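Local atomic coordinates of formiminoglutamase (PDB entry 4MYK), a protein that probably hydrolyses N-formimino-L-glutamate to L-glutamate and formamide, as an arginase-like enzyme with a two-manganese centre. Residues D31-G36 against Y84-I89. The protein carries 1 engineered substitution. Residues are numbered along the deposited sequence; the frame is centred on the assembly and turned at random.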
loop_
_atom_site.group_PDB
_atom_site.type_symbol
_atom_site.label_atom_id
_atom_site.label_comp_id
_atom_site.label_asym_id
_atom_site.label_seq_id
_atom_site.Cartn_x
_atom_site.Cartn_y
_atom_site.Cartn_z
ATOM N N ASP A 31 -6.104 31.665 14.459
ATOM C CA ASP A 31 -5.608 30.730 15.466
ATOM C C ASP A 31 -4.388 29.997 14.920
ATOM O O ASP A 31 -3.425 29.728 15.642
ATOM C CB ASP A 31 -6.694 29.721 15.828
ATOM C CG ASP A 31 -7.956 30.383 16.354
ATOM O OD1 ASP A 31 -7.904 30.942 17.467
ATOM O OD2 ASP A 31 -9.002 30.327 15.669
ATOM N N ILE A 32 -4.438 29.687 13.631
ATOM C CA ILE A 32 -3.380 28.926 12.995
ATOM C C ILE A 32 -2.883 29.691 11.789
ATOM O O ILE A 32 -3.685 30.187 10.984
ATOM C CB ILE A 32 -3.882 27.525 12.545
ATOM C CG1 ILE A 32 -4.302 26.687 13.762
ATOM C CG2 ILE A 32 -2.819 26.801 11.693
ATOM C CD1 ILE A 32 -5.244 25.543 13.428
ATOM N N VAL A 33 -1.562 29.788 11.667
ATOM C CA VAL A 33 -0.961 30.462 10.520
ATOM C C VAL A 33 -0.053 29.545 9.679
ATOM O O VAL A 33 0.882 28.935 10.195
ATOM C CB VAL A 33 -0.265 31.781 10.947
ATOM C CG1 VAL A 33 0.519 32.396 9.790
ATOM C CG2 VAL A 33 -1.316 32.766 11.471
ATOM N N ILE A 34 -0.376 29.451 8.386
ATOM C CA ILE A 34 0.364 28.647 7.411
ATOM C C ILE A 34 1.466 29.458 6.717
ATOM O O ILE A 34 1.220 30.528 6.160
ATOM C CB ILE A 34 -0.574 28.076 6.316
ATOM C CG1 ILE A 34 -1.666 27.201 6.927
ATOM C CG2 ILE A 34 0.216 27.295 5.286
ATOM C CD1 ILE A 34 -2.809 26.927 5.975
ATOM N N ILE A 35 2.683 28.927 6.757
ATOM C CA ILE A 35 3.847 29.585 6.178
ATOM C C ILE A 35 4.506 28.619 5.208
ATOM O O ILE A 35 4.778 27.480 5.560
ATOM C CB ILE A 35 4.874 29.991 7.283
ATOM C CG1 ILE A 35 4.245 30.991 8.265
ATOM C CG2 ILE A 35 6.147 30.564 6.666
ATOM C CD1 ILE A 35 4.865 30.980 9.665
ATOM N N GLY A 36 4.757 29.065 3.988
ATOM C CA GLY A 36 5.379 28.206 3.000
ATOM C C GLY A 36 6.879 28.381 2.963
ATOM O O GLY A 36 7.385 29.498 3.078
ATOM N N TYR A 84 -5.127 31.311 8.562
ATOM C CA TYR A 84 -4.580 32.363 7.711
ATOM C C TYR A 84 -3.355 31.834 7.013
ATOM O O TYR A 84 -2.540 31.136 7.612
ATOM C CB TYR A 84 -4.221 33.609 8.518
ATOM C CG TYR A 84 -3.925 34.816 7.669
ATOM C CD1 TYR A 84 -2.619 35.124 7.289
ATOM C CD2 TYR A 84 -4.948 35.659 7.242
ATOM C CE1 TYR A 84 -2.340 36.246 6.510
ATOM C CE2 TYR A 84 -4.678 36.780 6.466
ATOM C CZ TYR A 84 -3.373 37.065 6.105
ATOM O OH TYR A 84 -3.100 38.170 5.332
ATOM N N ASP A 85 -3.243 32.167 5.737
ATOM C CA ASP A 85 -2.145 31.710 4.908
ATOM C C ASP A 85 -1.223 32.899 4.704
ATOM O O ASP A 85 -1.518 33.797 3.913
ATOM C CB ASP A 85 -2.718 31.203 3.586
ATOM C CG ASP A 85 -1.684 30.572 2.696
ATOM O OD1 ASP A 85 -0.479 30.654 3.005
ATOM O OD2 ASP A 85 -2.082 30.005 1.659
ATOM N N ALA A 86 -0.118 32.924 5.441
ATOM C CA ALA A 86 0.819 34.044 5.376
ATOM C C ALA A 86 1.726 34.040 4.137
ATOM O O ALA A 86 2.541 34.954 3.949
ATOM C CB ALA A 86 1.652 34.104 6.639
ATOM N N GLY A 87 1.595 33.005 3.308
ATOM C CA GLY A 87 2.356 32.903 2.076
ATOM C C GLY A 87 3.703 32.219 2.213
ATOM O O GLY A 87 3.951 31.514 3.187
ATOM N N ASP A 88 4.569 32.444 1.222
ATOM C CA ASP A 88 5.909 31.850 1.170
ATOM C C ASP A 88 6.982 32.791 1.708
ATOM O O ASP A 88 6.930 34.001 1.500
ATOM C CB ASP A 88 6.293 31.445 -0.265
ATOM C CG ASP A 88 5.598 30.178 -0.734
ATOM O OD1 ASP A 88 5.039 29.430 0.101
ATOM O OD2 ASP A 88 5.626 29.929 -1.953
ATOM N N ILE A 89 7.952 32.213 2.404
ATOM C CA ILE A 89 9.154 32.927 2.791
ATOM C C ILE A 89 10.086 32.967 1.588
ATOM O O ILE A 89 10.595 31.932 1.161
ATOM C CB ILE A 89 9.871 32.217 3.956
ATOM C CG1 ILE A 89 8.979 32.194 5.198
ATOM C CG2 ILE A 89 11.192 32.896 4.265
ATOM C CD1 ILE A 89 8.527 33.571 5.653
#
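Ile-34 ties its backbone to strand 83-88 at both polar atoms: its N donates to Tyr-84 O at 2.8 Å, and its O accepts from Ala-86 N with a bent N-H...O angle of 140°. Tyr-84 N completes this regular parallel run by bonding Ile-32 O. Beyond Ala-86 the pairing slips by one residue: Gly-36 N bonds Gly-87 O (2.7 Å) rather than the carbonyl of Ala-86. Ala-86 and Gly-87 thus lie opposite Ile-35 in a beta bulge, where the backbone angles of Gly-87 (phi 89°) would jam a CB against the carbonyl O of Ala-86. Pairing resumes as Ile-89 N reaches Gly-36 O. Strand 83-88 is an edge strand of the chain's parallel sheet in the arginase/deacetylase fold, and 32-37 is its inner neighbour.

On one face, Val-33 CG1 touches the Ala-86 methyl at 3.8 Å; further along, Ile-35 CG2 packs on Ile-89 CG1 (3.6 Å), and Lys-104 of helix 94-110 lies against Ile-35, Ala-86 and Ile-89. On the other, Asp-88 OD1 approaches Gly-36 CA to 3.2 Å, a closeness possible because Gly-36 has no CB, which would fall on the carboxylate oxygen. Asp-85 has CG anti to its backbone N (chi1 -174°), which carries OD1 to Gly-87 N at 3.1 Å in an Asx turn spanning the start of the bulge, the N-H arriving from above the carboxylate plane. From helix 55-63, Arg-60 forms salt bridges with Asp-85 OD2 and Asp-88 OD1, linking the carboxylates that flank the bulge.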